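Local coordinates for protein nucleoside-diphosphate sugar epimerase (SulA family) (Corynebacterium glutamicum, PDB 3OH8) that probably acts as a nucleoside-diphosphate sugar epimerase, binding a dinucleotide through a Rossmann-type domain of the NAD-dependent epimerase/dehydratase family, at residues Ser140-Gly145 and Ile353-Ile358; Ser146-Ala151 and Gly170-Ile175. All coordinates share one frame; numbering follows the deposited sequence.

Interaction 1 (Ser140-Gly145 and Ile353-Ile358); sequences STLFDG and IVDAQI
F143 lies against V354, and this is the apolar half of the contact. The isopropyl group of V354 comes over one face of the phenyl ring, with V354 CB 3.8 Å from the centroid of the F143 ring in a CH-pi contact only 11° off the normal. V354 CG1 also lies close to the ring axis, leaning toward CZ, while V354 CG2 lies out toward F143 CD1, 3.8 Å away. F143 CG falls between its own backbone N and carbonyl carbon (chi1 77°). G145 N lies 3.2 Å above the opposite face of the F143 ring, offset toward the rim. The residue types suit this place: the branched valine spreads CB and two methyls over a flat face.

L142 points toward 353-358 and crosses D355 obliquely. Its CD1 meets D355 OD2 at 3.6 Å, the carboxylate oxygen that forms a salt bridge with R351; leucine suits because its spread methyls both lie against this carboxylate.

Polar links between the segments run through two waters. One donates to the L142 carbonyl and to the carboxylate, 2.6 Å from D355 OD1. The second donates to L142 O and backbone V354 O and accepts from A356 N. D355 also shapes the helix exit: its OD1 accepts from Q357 N at 3.0 Å, from 60° above the carboxylate plane, forming an Asx turn within a type I turn.

Direct contacts are thus van der Waals, apolar for F143 on V354 but against a carboxylate for L142; water joins carbonyls that cannot bond each other, and the aspartate is shared among water, turn and arginine.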
# COMPACT_ATOMS: atom_id res chain seq x y z
N SER A 140 -9.83 5.46 -13.08
CA SER A 140 -10.93 6.34 -13.43
C SER A 140 -11.58 5.89 -14.74
O SER A 140 -12.68 6.33 -15.08
CB SER A 140 -10.47 7.80 -13.57
OG SER A 140 -9.76 7.99 -14.79
N THR A 141 -10.91 5.02 -15.49
CA THR A 141 -11.50 4.59 -16.77
C THR A 141 -12.47 3.43 -16.59
O THR A 141 -13.12 3.01 -17.56
CB THR A 141 -10.44 4.17 -17.80
OG1 THR A 141 -9.76 2.99 -17.35
CG2 THR A 141 -9.43 5.31 -18.02
N LEU A 142 -12.59 2.94 -15.36
CA LEU A 142 -13.31 1.69 -15.09
C LEU A 142 -14.68 1.91 -14.48
O LEU A 142 -15.45 0.97 -14.38
CB LEU A 142 -12.48 0.78 -14.18
CG LEU A 142 -11.08 0.44 -14.70
CD1 LEU A 142 -10.31 -0.39 -13.65
CD2 LEU A 142 -11.20 -0.33 -16.03
N PHE A 143 -14.97 3.14 -14.06
CA PHE A 143 -16.25 3.40 -13.41
C PHE A 143 -16.58 4.89 -13.46
O PHE A 143 -15.76 5.70 -13.92
CB PHE A 143 -16.25 2.87 -11.96
CG PHE A 143 -15.50 3.75 -10.98
CD1 PHE A 143 -14.14 4.00 -11.14
CD2 PHE A 143 -16.16 4.32 -9.91
CE1 PHE A 143 -13.46 4.81 -10.24
CE2 PHE A 143 -15.49 5.14 -9.01
CZ PHE A 143 -14.13 5.39 -9.18
N ASP A 144 -17.77 5.25 -12.98
CA ASP A 144 -18.24 6.63 -13.12
C ASP A 144 -17.46 7.65 -12.29
O ASP A 144 -17.57 8.85 -12.52
CB ASP A 144 -19.76 6.73 -12.87
CG ASP A 144 -20.15 6.44 -11.43
OD1 ASP A 144 -19.28 6.47 -10.54
OD2 ASP A 144 -21.35 6.21 -11.18
N GLY A 145 -16.65 7.18 -11.35
CA GLY A 145 -15.76 8.05 -10.58
C GLY A 145 -16.39 8.72 -9.37
O GLY A 145 -15.74 9.49 -8.66
N ILE A 353 -13.05 -3.27 -6.01
CA ILE A 353 -14.13 -2.49 -5.42
C ILE A 353 -14.93 -1.72 -6.47
O ILE A 353 -16.17 -1.75 -6.45
CB ILE A 353 -13.58 -1.52 -4.34
CG1 ILE A 353 -13.07 -2.32 -3.13
CG2 ILE A 353 -14.62 -0.49 -3.95
CD1 ILE A 353 -12.32 -1.44 -2.12
N VAL A 354 -14.24 -1.06 -7.39
CA VAL A 354 -14.90 -0.15 -8.35
C VAL A 354 -15.19 -0.74 -9.73
O VAL A 354 -16.04 -0.23 -10.45
CB VAL A 354 -14.10 1.18 -8.53
CG1 VAL A 354 -13.73 1.79 -7.19
CG2 VAL A 354 -12.84 0.94 -9.34
N ASP A 355 -14.51 -1.83 -10.08
CA ASP A 355 -14.58 -2.37 -11.44
C ASP A 355 -15.49 -3.59 -11.52
O ASP A 355 -15.11 -4.69 -11.11
CB ASP A 355 -13.16 -2.71 -11.93
CG ASP A 355 -13.13 -3.18 -13.38
OD1 ASP A 355 -14.18 -3.19 -14.05
OD2 ASP A 355 -12.03 -3.55 -13.84
N ALA A 356 -16.69 -3.39 -12.04
CA ALA A 356 -17.66 -4.48 -12.13
C ALA A 356 -17.19 -5.63 -13.03
O ALA A 356 -17.84 -6.67 -13.07
CB ALA A 356 -19.01 -3.96 -12.59
N GLN A 357 -16.07 -5.47 -13.74
CA GLN A 357 -15.52 -6.56 -14.56
C GLN A 357 -14.91 -7.65 -13.69
O GLN A 357 -14.69 -8.78 -14.14
CB GLN A 357 -14.42 -6.06 -15.48
CG GLN A 357 -14.87 -5.20 -16.64
CD GLN A 357 -13.69 -4.65 -17.42
OE1 GLN A 357 -12.90 -3.87 -16.90
NE2 GLN A 357 -13.57 -5.07 -18.68
N ILE A 358 -14.61 -7.30 -12.45
CA ILE A 358 -13.91 -8.21 -11.55
C ILE A 358 -14.88 -9.06 -10.75
O ILE A 358 -15.62 -8.56 -9.91
CB ILE A 358 -12.96 -7.44 -10.61
CG1 ILE A 358 -11.90 -6.72 -11.44
CG2 ILE A 358 -12.31 -8.37 -9.59
CD1 ILE A 358 -10.90 -5.97 -10.64
O HOH W 1 -15.26 -1.46 -15.73
O HOH W 2 -17.54 -0.51 -12.99

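Interaction 2 (Ser146-Ala151 and Gly170-Ile175); sequences SPLTVA and GGHEVI
The backbone amide of L148 gives its hydrogen to H172 ND1 at 2.8 Å, nearly straight (168°) and within 1° of the imidazole plane. ND1 acts as the acceptor here, so any ring proton is probably on NE2. Histidine suits the place: its ring edge takes an amide that comes just before the regular pairing. The first torsion (chi1 -57°) puts CG beside the backbone N, and chi2 turns the ring so that ND1 faces the L148 amide.

From here a parallel ladder takes over. E173 N donates to L148 O, V150 N to E173 O and I175 N to V150 O, the last from above the carbonyl plane. T149 CA also points a hydrogen at E173 O, 3.3 Å away.

On the face bearing T149, A151 and I175, the threonine methyl CG2 presses on I175 CD1 at a tight 3.5 Å. V150 and V174 occupy the other face, where V174 meets helix 158-169; beta-branched residues suit such extended backbone. At the entrance, P147 CB rests on G171 O at 3.3 Å. G171 ends that helix in a Schellman motif; at its positive phi a side chain would jam against the preceding carbonyl O.

Strand, helix and neighbouring parallel strand form the beta-alpha-beta crossover that opens a Rossmann fold.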
# COMPACT_ATOMS: atom_id res chain seq x y z
N SER A 146 -17.67 8.45 -9.13
CA SER A 146 -18.33 8.93 -7.92
C SER A 146 -17.83 8.15 -6.71
O SER A 146 -17.61 6.93 -6.79
CB SER A 146 -19.85 8.79 -8.01
OG SER A 146 -20.39 9.74 -8.90
N PRO A 147 -17.68 8.84 -5.58
CA PRO A 147 -17.19 8.21 -4.35
C PRO A 147 -18.12 7.09 -3.89
O PRO A 147 -19.34 7.22 -3.97
CB PRO A 147 -17.22 9.35 -3.33
CG PRO A 147 -17.15 10.61 -4.18
CD PRO A 147 -17.93 10.29 -5.42
N LEU A 148 -17.53 5.99 -3.43
CA LEU A 148 -18.30 4.90 -2.86
C LEU A 148 -18.06 4.87 -1.37
O LEU A 148 -17.08 5.44 -0.89
CB LEU A 148 -17.86 3.56 -3.46
CG LEU A 148 -18.15 3.39 -4.95
CD1 LEU A 148 -17.38 2.19 -5.49
CD2 LEU A 148 -19.66 3.23 -5.16
N THR A 149 -18.95 4.21 -0.64
CA THR A 149 -18.70 3.91 0.76
C THR A 149 -18.38 2.43 0.87
O THR A 149 -19.16 1.58 0.43
CB THR A 149 -19.91 4.26 1.65
OG1 THR A 149 -20.26 5.63 1.46
CG2 THR A 149 -19.58 4.02 3.12
N VAL A 150 -17.25 2.14 1.49
CA VAL A 150 -16.69 0.80 1.52
C VAL A 150 -16.53 0.35 2.97
O VAL A 150 -15.76 0.95 3.73
CB VAL A 150 -15.30 0.80 0.82
CG1 VAL A 150 -14.75 -0.59 0.70
CG2 VAL A 150 -15.39 1.44 -0.56
N ALA A 151 -17.27 -0.68 3.36
CA ALA A 151 -17.08 -1.27 4.68
C ALA A 151 -15.90 -2.22 4.58
O ALA A 151 -15.79 -2.97 3.61
CB ALA A 151 -18.33 -2.02 5.13
N GLY A 170 -8.37 8.55 -2.58
CA GLY A 170 -9.15 8.54 -3.80
C GLY A 170 -10.50 9.22 -3.64
O GLY A 170 -11.26 9.34 -4.59
N GLY A 171 -10.82 9.64 -2.42
CA GLY A 171 -12.07 10.36 -2.21
C GLY A 171 -13.25 9.48 -1.84
O GLY A 171 -14.38 9.96 -1.76
N HIS A 172 -12.99 8.19 -1.62
CA HIS A 172 -14.04 7.28 -1.16
C HIS A 172 -14.15 7.29 0.35
O HIS A 172 -13.22 7.70 1.05
CB HIS A 172 -13.77 5.86 -1.64
CG HIS A 172 -13.66 5.75 -3.12
ND1 HIS A 172 -14.76 5.76 -3.95
CD2 HIS A 172 -12.58 5.65 -3.93
CE1 HIS A 172 -14.37 5.65 -5.20
NE2 HIS A 172 -13.05 5.59 -5.22
N GLU A 173 -15.29 6.84 0.86
CA GLU A 173 -15.49 6.76 2.31
C GLU A 173 -15.30 5.33 2.78
O GLU A 173 -15.78 4.40 2.14
CB GLU A 173 -16.89 7.23 2.70
CG GLU A 173 -17.19 8.67 2.31
CD GLU A 173 -16.38 9.67 3.12
OE1 GLU A 173 -16.30 9.50 4.36
OE2 GLU A 173 -15.82 10.62 2.52
N VAL A 174 -14.58 5.17 3.89
CA VAL A 174 -14.36 3.85 4.47
C VAL A 174 -15.09 3.74 5.80
O VAL A 174 -14.97 4.62 6.66
CB VAL A 174 -12.86 3.58 4.69
CG1 VAL A 174 -12.65 2.23 5.40
CG2 VAL A 174 -12.13 3.58 3.37
N ILE A 175 -15.88 2.68 5.96
CA ILE A 175 -16.43 2.35 7.26
C ILE A 175 -15.63 1.17 7.81
O ILE A 175 -15.73 0.06 7.30
CB ILE A 175 -17.90 1.95 7.20
CG1 ILE A 175 -18.73 3.08 6.58
CG2 ILE A 175 -18.40 1.62 8.60
CD1 ILE A 175 -20.17 2.67 6.27

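How the interactions relate
Interaction 2 is nested along the chain inside the loop closed by interaction 1, and their centres lie about 13 Å apart. They meet through packing: F143 CZ reaches H172 CE1 at 4.0 Å, V354 CG1 lies 4.0 Å from L148 CD1, and I353 touches V150. Both run from core to surface: V150, A151 and H172, like V354 and D355, are buried, whereas P147, E173 and Q357 are exposed. Interaction 2 pairs neighbouring strands by backbone bonds preceded by one to a histidine; interaction 1 joins the loop after helix 119-139 to the end of helix 342-354 through ring packing and water. Helix 342-354 thus links the two, its last residues meeting the connecting loop and the first Rossmann strand.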